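Chromosome-partitioning protein ParB (Caulobacter vibrioides NA1000, PDB 6S6H) binds the centromeric parS site near the replication origin through its central DNA-binding domain and takes part in chromosome partition. Local coordinates at a contact of chain A with DNA. Coordinates in Å, arbitrary orientation; residue numbers count along the deposited sequence, not the author numbering.

All three contacts lie on the DNA-binding domain of one ParB chain, gripping a parS half of the duplex. Contact 1 and contact 2 share Asn54 and Arg57 of helix 49-57, and the centres of their C-alpha atoms are about 4 Å apart: the same helix reads bases in contact 1 and, joined by Gln38 at the start of helix 38-45, holds the chain B backbone in contact 2. Contact 3, with C-alpha centres about 11 Å from contact 1 and 15 Å from contact 2, grips the chain C backbone. Helix 76-81 serves contacts 1 and 3, through Arg80 and Gly77, so one chain touches both strands.

Contact 1: a contact of chain A with DNA. Residues 50, 54, 57, 80. With nucleotides of chain B; nucleotides of chain C.
Helix 49-57, the recognition helix of the ParB helix-turn-helix, lies in the major groove and turns Ser50 and Asn54 toward a run of three T-A pairs, while Arg57 reaches the backbone at their side. Asn54 reads the middle pair: its amide ND2 gives a hydrogen bond to O4 of DT6 of chain B at 2.9 Å, with that oxygen close to the amide plane. The same ND2 meets a water that also touches N7 and N6 of DA14 of chain C, so the amide addresses two neighbouring base pairs, one directly and one through water. Arg57 helps fix the amide's rotation: its NH1 donates to Asn54 OD1 at 2.9 Å, within the guanidinium plane but 33° off the carbonyl plane. Behind this, Arg57 NE forms a salt bridge with the phosphate oxygen OP2 of DT5 of chain B at 2.6 Å. A second water joins NH1 and NH2 to OP2 of DT6, so the guanidinium reaches that phosphate through water, and Arg80 O helps hold the water. Ser50 has OG between its backbone N and carbonyl carbon (chi1 58°), where it receives a weak hydrogen bond from N6 of DA15 of chain C at 3.3 Å. From helix 76-81, Arg80 starts out with CG anti to its backbone N (chi1 -171°), lays CD alongside the DT6 methyl and bends at chi3. Its tip then reaches the next pair, where NH2 stands 3.2 Å from O4 of DT7 of chain B.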
loop_
_atom_site.group_PDB
_atom_site.type_symbol
_atom_site.label_atom_id
_atom_site.label_comp_id
_atom_site.label_asym_id
_atom_site.label_seq_id
_atom_site.Cartn_x
_atom_site.Cartn_y
_atom_site.Cartn_z
ATOM N N SER A 50 -6.928 5.714 17.655
ATOM C CA SER A 50 -8.208 5.320 17.005
ATOM C C SER A 50 -8.035 4.015 16.213
ATOM O O SER A 50 -8.979 3.199 16.215
ATOM C CB SER A 50 -8.755 6.428 16.136
ATOM O OG SER A 50 -7.830 6.806 15.131
ATOM N N ASN A 54 -10.332 0.938 16.966
ATOM C CA ASN A 54 -11.163 0.404 15.854
ATOM C C ASN A 54 -10.811 -1.070 15.620
ATOM O O ASN A 54 -11.743 -1.857 15.367
ATOM C CB ASN A 54 -11.026 1.249 14.584
ATOM C CG ASN A 54 -11.859 2.516 14.624
ATOM O OD1 ASN A 54 -12.899 2.564 15.274
ATOM N ND2 ASN A 54 -11.421 3.543 13.915
ATOM N N ARG A 57 -12.432 -3.093 18.563
ATOM C CA ARG A 57 -13.914 -2.984 18.429
ATOM C C ARG A 57 -14.465 -4.146 17.587
ATOM O O ARG A 57 -15.611 -4.563 17.851
ATOM C CB ARG A 57 -14.316 -1.643 17.804
ATOM C CG ARG A 57 -14.394 -0.490 18.795
ATOM C CD ARG A 57 -14.828 0.812 18.143
ATOM N NE ARG A 57 -16.144 0.687 17.525
ATOM C CZ ARG A 57 -16.448 0.979 16.258
ATOM N NH1 ARG A 57 -15.535 1.462 15.427
ATOM N NH2 ARG A 57 -17.687 0.803 15.828
ATOM N N ARG A 80 -15.865 -2.844 10.131
ATOM C CA ARG A 80 -15.853 -1.644 11.014
ATOM C C ARG A 80 -17.026 -0.723 10.647
ATOM O O ARG A 80 -17.685 -0.206 11.572
ATOM C CB ARG A 80 -14.517 -0.911 10.886
ATOM C CG ARG A 80 -14.316 0.205 11.899
ATOM C CD ARG A 80 -13.114 1.058 11.550
ATOM N NE ARG A 80 -13.291 1.734 10.273
ATOM C CZ ARG A 80 -12.312 2.222 9.516
ATOM N NH1 ARG A 80 -11.048 2.116 9.891
ATOM N NH2 ARG A 80 -12.606 2.815 8.372
ATOM P P DT B 5 -19.029 1.925 19.492
ATOM O OP1 DT B 5 -20.483 1.664 19.660
ATOM O OP2 DT B 5 -18.099 0.780 19.309
ATOM O "O5'" DT B 5 -18.819 2.932 18.276
ATOM C "C5'" DT B 5 -19.598 4.134 18.206
ATOM C "C4'" DT B 5 -19.054 5.081 17.162
ATOM O "O4'" DT B 5 -17.714 5.505 17.472
ATOM C "C3'" DT B 5 -18.986 4.552 15.727
ATOM O "O3'" DT B 5 -20.139 5.020 15.019
ATOM C "C2'" DT B 5 -17.693 5.142 15.177
ATOM C "C1'" DT B 5 -17.237 6.085 16.279
ATOM N N1 DT B 5 -15.783 6.285 16.414
ATOM C C2 DT B 5 -15.257 7.474 15.963
ATOM O O2 DT B 5 -15.930 8.343 15.436
ATOM N N3 DT B 5 -13.902 7.605 16.143
ATOM C C4 DT B 5 -13.042 6.684 16.711
ATOM O O4 DT B 5 -11.846 6.943 16.803
ATOM C C5 DT B 5 -13.661 5.457 17.160
ATOM C C7 DT B 5 -12.808 4.401 17.787
ATOM C C6 DT B 5 -14.983 5.323 16.997
ATOM P P DT B 6 -20.413 4.568 13.504
ATOM O OP1 DT B 6 -21.881 4.441 13.320
ATOM O OP2 DT B 6 -19.530 3.409 13.193
ATOM O "O5'" DT B 6 -19.930 5.841 12.674
ATOM C "C5'" DT B 6 -20.436 7.152 12.977
ATOM C "C4'" DT B 6 -19.719 8.194 12.151
ATOM O "O4'" DT B 6 -18.334 8.274 12.565
ATOM C "C3'" DT B 6 -19.706 7.927 10.643
ATOM O "O3'" DT B 6 -20.095 9.119 9.956
ATOM C "C2'" DT B 6 -18.274 7.510 10.355
ATOM C "C1'" DT B 6 -17.485 8.242 11.427
ATOM N N1 DT B 6 -16.203 7.618 11.840
ATOM C C2 DT B 6 -15.092 8.424 11.957
ATOM O O2 DT B 6 -15.102 9.617 11.703
ATOM N N3 DT B 6 -13.953 7.773 12.369
ATOM C C4 DT B 6 -13.825 6.433 12.681
ATOM O O4 DT B 6 -12.738 5.988 13.039
ATOM C C5 DT B 6 -15.032 5.650 12.547
ATOM C C7 DT B 6 -14.987 4.188 12.860
ATOM C C6 DT B 6 -16.148 6.275 12.148
ATOM P P DT B 7 -20.278 9.126 8.364
ATOM O OP1 DT B 7 -21.432 10.004 8.049
ATOM O OP2 DT B 7 -20.279 7.723 7.883
ATOM O "O5'" DT B 7 -18.956 9.867 7.874
ATOM C "C5'" DT B 7 -18.532 11.083 8.523
ATOM C "C4'" DT B 7 -17.353 11.710 7.817
ATOM O "O4'" DT B 7 -16.123 11.106 8.279
ATOM C "C3'" DT B 7 -17.333 11.592 6.294
ATOM O "O3'" DT B 7 -16.842 12.827 5.765
ATOM C "C2'" DT B 7 -16.430 10.395 6.049
ATOM C "C1'" DT B 7 -15.446 10.456 7.213
ATOM N N1 DT B 7 -14.941 9.165 7.733
ATOM C C2 DT B 7 -13.666 9.145 8.252
ATOM O O2 DT B 7 -12.931 10.118 8.250
ATOM N N3 DT B 7 -13.273 7.930 8.757
ATOM C C4 DT B 7 -14.018 6.767 8.810
ATOM O O4 DT B 7 -13.532 5.751 9.299
ATOM C C5 DT B 7 -15.350 6.864 8.266
ATOM C C7 DT B 7 -16.230 5.653 8.282
ATOM C C6 DT B 7 -15.745 8.045 7.772
ATOM P P DA C 14 -2.358 5.420 11.761
ATOM O OP1 DA C 14 -0.951 5.841 11.973
ATOM O OP2 DA C 14 -3.021 4.548 12.768
ATOM O "O5'" DA C 14 -3.192 6.755 11.536
ATOM C "C5'" DA C 14 -2.781 7.682 10.516
ATOM C "C4'" DA C 14 -3.691 8.888 10.501
ATOM O "O4'" DA C 14 -5.027 8.506 10.093
ATOM C "C3'" DA C 14 -3.857 9.589 11.845
ATOM O "O3'" DA C 14 -4.001 10.979 11.561
ATOM C "C2'" DA C 14 -5.142 8.992 12.382
ATOM C "C1'" DA C 14 -5.956 8.839 11.109
ATOM N N9 DA C 14 -6.981 7.799 11.128
ATOM C C8 DA C 14 -6.917 6.543 11.680
ATOM N N7 DA C 14 -8.004 5.831 11.500
ATOM C C5 DA C 14 -8.835 6.671 10.772
ATOM C C6 DA C 14 -10.135 6.506 10.266
ATOM N N6 DA C 14 -10.856 5.393 10.421
ATOM N N1 DA C 14 -10.680 7.541 9.588
ATOM C C2 DA C 14 -9.958 8.659 9.434
ATOM N N3 DA C 14 -8.728 8.932 9.864
ATOM C C4 DA C 14 -8.215 7.884 10.532
ATOM P P DA C 15 -3.781 12.065 12.695
ATOM O OP1 DA C 15 -2.490 12.748 12.430
ATOM O OP2 DA C 15 -4.009 11.419 14.006
ATOM O "O5'" DA C 15 -4.963 13.090 12.410
ATOM C "C5'" DA C 15 -5.133 13.665 11.099
ATOM C "C4'" DA C 15 -6.520 14.245 10.945
ATOM O "O4'" DA C 15 -7.504 13.184 10.959
ATOM C "C3'" DA C 15 -6.948 15.224 12.037
ATOM O "O3'" DA C 15 -7.712 16.267 11.418
ATOM C "C2'" DA C 15 -7.749 14.351 12.990
ATOM C "C1'" DA C 15 -8.403 13.350 12.049
ATOM N N9 DA C 15 -8.666 12.024 12.611
ATOM C C8 DA C 15 -7.861 11.278 13.437
ATOM N N7 DA C 15 -8.364 10.109 13.748
ATOM C C5 DA C 15 -9.576 10.076 13.074
ATOM C C6 DA C 15 -10.587 9.103 12.992
ATOM N N6 DA C 15 -10.534 7.928 13.619
ATOM N N1 DA C 15 -11.671 9.386 12.238
ATOM C C2 DA C 15 -11.722 10.565 11.605
ATOM N N3 DA C 15 -10.836 11.558 11.603
ATOM C C4 DA C 15 -9.773 11.247 12.365
ATOM P P DA C 16 -8.230 17.526 12.263
ATOM O OP1 DA C 16 -8.325 18.683 11.338
ATOM O OP2 DA C 16 -7.420 17.628 13.508
ATOM O "O5'" DA C 16 -9.701 17.087 12.687
ATOM C "C5'" DA C 16 -10.681 16.743 11.695
ATOM C "C4'" DA C 16 -12.010 16.492 12.364
ATOM O "O4'" DA C 16 -12.050 15.129 12.848
ATOM C "C3'" DA C 16 -12.280 17.386 13.580
ATOM O "O3'" DA C 16 -13.632 17.856 13.567
ATOM C "C2'" DA C 16 -11.990 16.478 14.759
ATOM C "C1'" DA C 16 -12.408 15.123 14.221
ATOM N N9 DA C 16 -11.771 13.965 14.849
ATOM C C8 DA C 16 -10.530 13.884 15.435
ATOM N N7 DA C 16 -10.247 12.695 15.910
ATOM C C5 DA C 16 -11.373 11.940 15.609
ATOM C C6 DA C 16 -11.700 10.593 15.849
ATOM N N6 DA C 16 -10.889 9.732 16.465
ATOM N N1 DA C 16 -12.906 10.156 15.425
ATOM C C2 DA C 16 -13.718 11.018 14.800
ATOM N N3 DA C 16 -13.523 12.306 14.520
ATOM C C4 DA C 16 -12.319 12.710 14.958
HETATM O O HOH W 1 -9.160 3.489 12.347
HETATM O O HOH W 2 -17.658 1.654 13.226
HETATM O O HOH W 3 -6.562 8.928 16.235
#

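Contact 2: a contact of chain A with DNA. Residues 38, 53-54, 57. With nucleotides of chain B.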
loop_
_atom_site.group_PDB
_atom_site.type_symbol
_atom_site.label_atom_id
_atom_site.label_comp_id
_atom_site.label_asym_id
_atom_site.label_seq_id
_atom_site.Cartn_x
_atom_site.Cartn_y
_atom_site.Cartn_z
ATOM N N GLN A 38 -4.884 2.361 25.371
ATOM C CA GLN A 38 -4.930 2.382 23.883
ATOM C C GLN A 38 -3.838 3.330 23.369
ATOM O O GLN A 38 -3.154 2.970 22.392
ATOM C CB GLN A 38 -6.303 2.830 23.379
ATOM C CG GLN A 38 -7.430 1.846 23.665
ATOM C CD GLN A 38 -8.724 2.251 22.996
ATOM O OE1 GLN A 38 -8.870 3.369 22.507
ATOM N NE2 GLN A 38 -9.683 1.339 22.973
ATOM N N ALA A 53 -8.137 1.280 18.830
ATOM C CA ALA A 53 -9.549 1.217 19.274
ATOM C C ALA A 53 -10.403 0.496 18.224
ATOM O O ALA A 53 -11.122 -0.456 18.595
ATOM C CB ALA A 53 -10.067 2.607 19.535
ATOM N N ASN A 54 -10.332 0.938 16.966
ATOM C CA ASN A 54 -11.163 0.404 15.854
ATOM C C ASN A 54 -10.811 -1.070 15.620
ATOM O O ASN A 54 -11.743 -1.857 15.367
ATOM C CB ASN A 54 -11.026 1.249 14.584
ATOM C CG ASN A 54 -11.859 2.516 14.624
ATOM O OD1 ASN A 54 -12.899 2.564 15.274
ATOM N ND2 ASN A 54 -11.421 3.543 13.915
ATOM N N ARG A 57 -12.432 -3.093 18.563
ATOM C CA ARG A 57 -13.914 -2.984 18.429
ATOM C C ARG A 57 -14.465 -4.146 17.587
ATOM O O ARG A 57 -15.611 -4.563 17.851
ATOM C CB ARG A 57 -14.316 -1.643 17.804
ATOM C CG ARG A 57 -14.394 -0.490 18.795
ATOM C CD ARG A 57 -14.828 0.812 18.143
ATOM N NE ARG A 57 -16.144 0.687 17.525
ATOM C CZ ARG A 57 -16.448 0.979 16.258
ATOM N NH1 ARG A 57 -15.535 1.462 15.427
ATOM N NH2 ARG A 57 -17.687 0.803 15.828
ATOM P P DG B 4 -13.681 1.566 23.409
ATOM O OP1 DG B 4 -14.385 0.292 23.681
ATOM O OP2 DG B 4 -12.484 1.575 22.532
ATOM O "O5'" DG B 4 -14.760 2.581 22.827
ATOM C "C5'" DG B 4 -16.042 2.747 23.458
ATOM C "C4'" DG B 4 -17.013 3.413 22.512
ATOM O "O4'" DG B 4 -16.574 4.760 22.228
ATOM C "C3'" DG B 4 -17.163 2.730 21.154
ATOM O "O3'" DG B 4 -18.529 2.786 20.741
ATOM C "C2'" DG B 4 -16.245 3.537 20.253
ATOM C "C1'" DG B 4 -16.365 4.932 20.835
ATOM N N9 DG B 4 -15.181 5.768 20.668
ATOM C C8 DG B 4 -13.906 5.492 21.097
ATOM N N7 DG B 4 -13.059 6.448 20.831
ATOM C C5 DG B 4 -13.821 7.416 20.195
ATOM C C6 DG B 4 -13.450 8.681 19.673
ATOM O O6 DG B 4 -12.334 9.215 19.670
ATOM N N1 DG B 4 -14.537 9.341 19.106
ATOM C C2 DG B 4 -15.820 8.848 19.053
ATOM N N2 DG B 4 -16.736 9.638 18.471
ATOM N N3 DG B 4 -16.179 7.670 19.539
ATOM C C4 DG B 4 -15.136 7.013 20.091
ATOM P P DT B 5 -19.029 1.925 19.492
ATOM O OP1 DT B 5 -20.483 1.664 19.660
ATOM O OP2 DT B 5 -18.099 0.780 19.309
ATOM O "O5'" DT B 5 -18.819 2.932 18.276
ATOM C "C5'" DT B 5 -19.598 4.134 18.206
ATOM C "C4'" DT B 5 -19.054 5.081 17.162
ATOM O "O4'" DT B 5 -17.714 5.505 17.472
ATOM C "C3'" DT B 5 -18.986 4.552 15.727
ATOM O "O3'" DT B 5 -20.139 5.020 15.019
ATOM C "C2'" DT B 5 -17.693 5.142 15.177
ATOM C "C1'" DT B 5 -17.237 6.085 16.279
ATOM N N1 DT B 5 -15.783 6.285 16.414
ATOM C C2 DT B 5 -15.257 7.474 15.963
ATOM O O2 DT B 5 -15.930 8.343 15.436
ATOM N N3 DT B 5 -13.902 7.605 16.143
ATOM C C4 DT B 5 -13.042 6.684 16.711
ATOM O O4 DT B 5 -11.846 6.943 16.803
ATOM C C5 DT B 5 -13.661 5.457 17.160
ATOM C C7 DT B 5 -12.808 4.401 17.787
ATOM C C6 DT B 5 -14.983 5.323 16.997
ATOM P P DT B 6 -20.413 4.568 13.504
ATOM O OP1 DT B 6 -21.881 4.441 13.320
ATOM O OP2 DT B 6 -19.530 3.409 13.193
ATOM O "O5'" DT B 6 -19.930 5.841 12.674
ATOM C "C5'" DT B 6 -20.436 7.152 12.977
ATOM C "C4'" DT B 6 -19.719 8.194 12.151
ATOM O "O4'" DT B 6 -18.334 8.274 12.565
ATOM C "C3'" DT B 6 -19.706 7.927 10.643
ATOM O "O3'" DT B 6 -20.095 9.119 9.956
ATOM C "C2'" DT B 6 -18.274 7.510 10.355
ATOM C "C1'" DT B 6 -17.485 8.242 11.427
ATOM N N1 DT B 6 -16.203 7.618 11.840
ATOM C C2 DT B 6 -15.092 8.424 11.957
ATOM O O2 DT B 6 -15.102 9.617 11.703
ATOM N N3 DT B 6 -13.953 7.773 12.369
ATOM C C4 DT B 6 -13.825 6.433 12.681
ATOM O O4 DT B 6 -12.738 5.988 13.039
ATOM C C5 DT B 6 -15.032 5.650 12.547
ATOM C C7 DT B 6 -14.987 4.188 12.860
ATOM C C6 DT B 6 -16.148 6.275 12.148
HETATM O O HOH W 4 -17.658 1.654 13.226
#
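Arg57, at the end of the recognition helix 49-57, runs alongside the chain B backbone between DG4 and DT6. From CB the chain continues to CG, which is anti to the carbonyl carbon; CG lies 4.0 Å from the phosphate oxygen OP2 of DT5. CD comes next and packs against the DG4 sugar, 3.7 Å from its C2'. There the chain bends (chi3 60°), bringing NE to the DT5 phosphate, with OP2 tilted 23° out of the guanidinium plane. Beyond CZ the two tips diverge: NH2 comes within 3.4 Å of the ester oxygen O5' of DT5, while NH1 turns inward to the Asn54 amide and lies 3.8 Å from the DT6 methyl C7. One turn back, Ala53 sets its CB 3.7 Å from the methyl C7 of DT5, and CG of Asn54 meets the same methyl, so the DT5 methyl touches two residues of the helix. Gln38, from the first turn of helix 38-45, reaches the neighbouring phosphate. Its amide NE2 donates a hydrogen bond to OP2 of DG4 at 2.8 Å, and that oxygen lies 13° from the amide plane.

Contact 3: a contact of chain A with DNA. Residues 75-78, 102. With nucleotides of chain C.
Two backbone N-H groups, Gly77 N in the first turn of helix 76-81 and Val102 N at the start of helix 102-110, point at successive phosphates of chain C. Both helices belong to the ParB DNA-binding domain, and each meets the strand by its N-terminal end, where the helix dipole would be expected to favour a negative phosphate. Gly77 N donates to OP2 of DT12 at 2.8 Å. Val102 N donates to OP2 of DG11 at 2.8 Å in a nearly straight bond, 179° at the hydrogen. Thr75, just before helix 76-81, sets OG1 between its backbone N and carbonyl carbon (chi1 77°), where it makes a weak hydrogen bond to the DT12 phosphate and a firmer one, 2.8 Å, with ND1 of His78. Its CB meanwhile touches the DG11 sugar, 3.8 Å from C3'. With ND1 engaged by Thr75, CE1 and NE2 of the His78 ring lie near OP1 of DG11. Val102 CG2 sits 3.6 Å above the centre of one face of that imidazole, so the valine braces the ring while its own N-H holds the phosphate. The other branch, CG1, stands anti to the backbone N (chi1 174°) and meets the DT12 methyl C7 at 3.7 Å. Gly77 CA also packs against this methyl, with 3.8 Å between CA and C7.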
loop_
_atom_site.group_PDB
_atom_site.type_symbol
_atom_site.label_atom_id
_atom_site.label_comp_id
_atom_site.label_asym_id
_atom_site.label_seq_id
_atom_site.Cartn_x
_atom_site.Cartn_y
_atom_site.Cartn_z
ATOM N N THR A 75 -13.520 -7.287 4.197
ATOM C CA THR A 75 -12.280 -6.656 4.724
ATOM C C THR A 75 -12.595 -6.015 6.078
ATOM O O THR A 75 -13.789 -5.907 6.415
ATOM C CB THR A 75 -11.703 -5.615 3.755
ATOM O OG1 THR A 75 -12.495 -4.434 3.869
ATOM C CG2 THR A 75 -11.671 -6.090 2.318
ATOM N N ALA A 76 -11.556 -5.597 6.804
ATOM C CA ALA A 76 -11.643 -4.870 8.093
ATOM C C ALA A 76 -12.464 -3.587 7.909
ATOM O O ALA A 76 -13.239 -3.264 8.817
ATOM C CB ALA A 76 -10.257 -4.570 8.612
ATOM N N GLY A 77 -12.288 -2.895 6.779
ATOM C CA GLY A 77 -12.992 -1.646 6.425
ATOM C C GLY A 77 -14.498 -1.836 6.351
ATOM O O GLY A 77 -15.228 -0.984 6.898
ATOM N N HIS A 78 -14.952 -2.912 5.701
ATOM C CA HIS A 78 -16.385 -3.297 5.591
ATOM C C HIS A 78 -16.948 -3.568 6.994
ATOM O O HIS A 78 -17.982 -2.966 7.348
ATOM C CB HIS A 78 -16.557 -4.518 4.674
ATOM C CG HIS A 78 -16.219 -4.263 3.242
ATOM N ND1 HIS A 78 -15.054 -4.726 2.665
ATOM C CD2 HIS A 78 -16.889 -3.610 2.269
ATOM C CE1 HIS A 78 -15.017 -4.362 1.399
ATOM N NE2 HIS A 78 -16.133 -3.677 1.131
ATOM N N VAL A 102 -15.999 -0.220 0.439
ATOM C CA VAL A 102 -16.075 0.267 1.849
ATOM C C VAL A 102 -16.782 1.630 1.858
ATOM O O VAL A 102 -17.554 1.885 2.799
ATOM C CB VAL A 102 -14.688 0.327 2.514
ATOM C CG1 VAL A 102 -14.751 0.968 3.891
ATOM C CG2 VAL A 102 -14.053 -1.054 2.602
ATOM P P DG C 11 -12.732 -1.764 -1.013
ATOM O OP1 DG C 11 -13.511 -3.027 -1.027
ATOM O OP2 DG C 11 -13.423 -0.478 -0.741
ATOM O "O5'" DG C 11 -11.528 -1.858 0.023
ATOM C "C5'" DG C 11 -10.589 -2.944 -0.017
ATOM C "C4'" DG C 11 -9.435 -2.657 0.915
ATOM O "O4'" DG C 11 -8.897 -1.347 0.622
ATOM C "C3'" DG C 11 -9.778 -2.645 2.405
ATOM O "O3'" DG C 11 -8.676 -3.234 3.107
ATOM C "C2'" DG C 11 -10.001 -1.172 2.695
ATOM C "C1'" DG C 11 -9.042 -0.482 1.739
ATOM N N9 DG C 11 -9.499 0.810 1.239
ATOM C C8 DG C 11 -10.761 1.134 0.803
ATOM N N7 DG C 11 -10.861 2.370 0.393
ATOM C C5 DG C 11 -9.586 2.892 0.565
ATOM C C6 DG C 11 -9.084 4.193 0.305
ATOM O O6 DG C 11 -9.680 5.172 -0.161
ATOM N N1 DG C 11 -7.734 4.294 0.628
ATOM C C2 DG C 11 -6.968 3.278 1.146
ATOM N N2 DG C 11 -5.684 3.572 1.394
ATOM N N3 DG C 11 -7.425 2.061 1.393
ATOM C C4 DG C 11 -8.733 1.940 1.083
ATOM P P DT C 12 -8.545 -3.148 4.700
ATOM O OP1 DT C 12 -7.808 -4.356 5.150
ATOM O OP2 DT C 12 -9.881 -2.855 5.273
ATOM O "O5'" DT C 12 -7.588 -1.892 4.909
ATOM C "C5'" DT C 12 -6.269 -1.919 4.350
ATOM C "C4'" DT C 12 -5.410 -0.831 4.949
ATOM O "O4'" DT C 12 -5.862 0.468 4.505
ATOM C "C3'" DT C 12 -5.383 -0.774 6.473
ATOM O "O3'" DT C 12 -4.031 -0.488 6.836
ATOM C "C2'" DT C 12 -6.343 0.353 6.808
ATOM C "C1'" DT C 12 -6.229 1.285 5.607
ATOM N N1 DT C 12 -7.450 2.031 5.208
ATOM C C2 DT C 12 -7.301 3.323 4.753
ATOM O O2 DT C 12 -6.227 3.901 4.723
ATOM N N3 DT C 12 -8.467 3.926 4.349
ATOM C C4 DT C 12 -9.732 3.370 4.337
ATOM O O4 DT C 12 -10.687 4.035 3.952
ATOM C C5 DT C 12 -9.813 2.009 4.822
ATOM C C7 DT C 12 -11.145 1.328 4.856
ATOM C C6 DT C 12 -8.681 1.411 5.211
#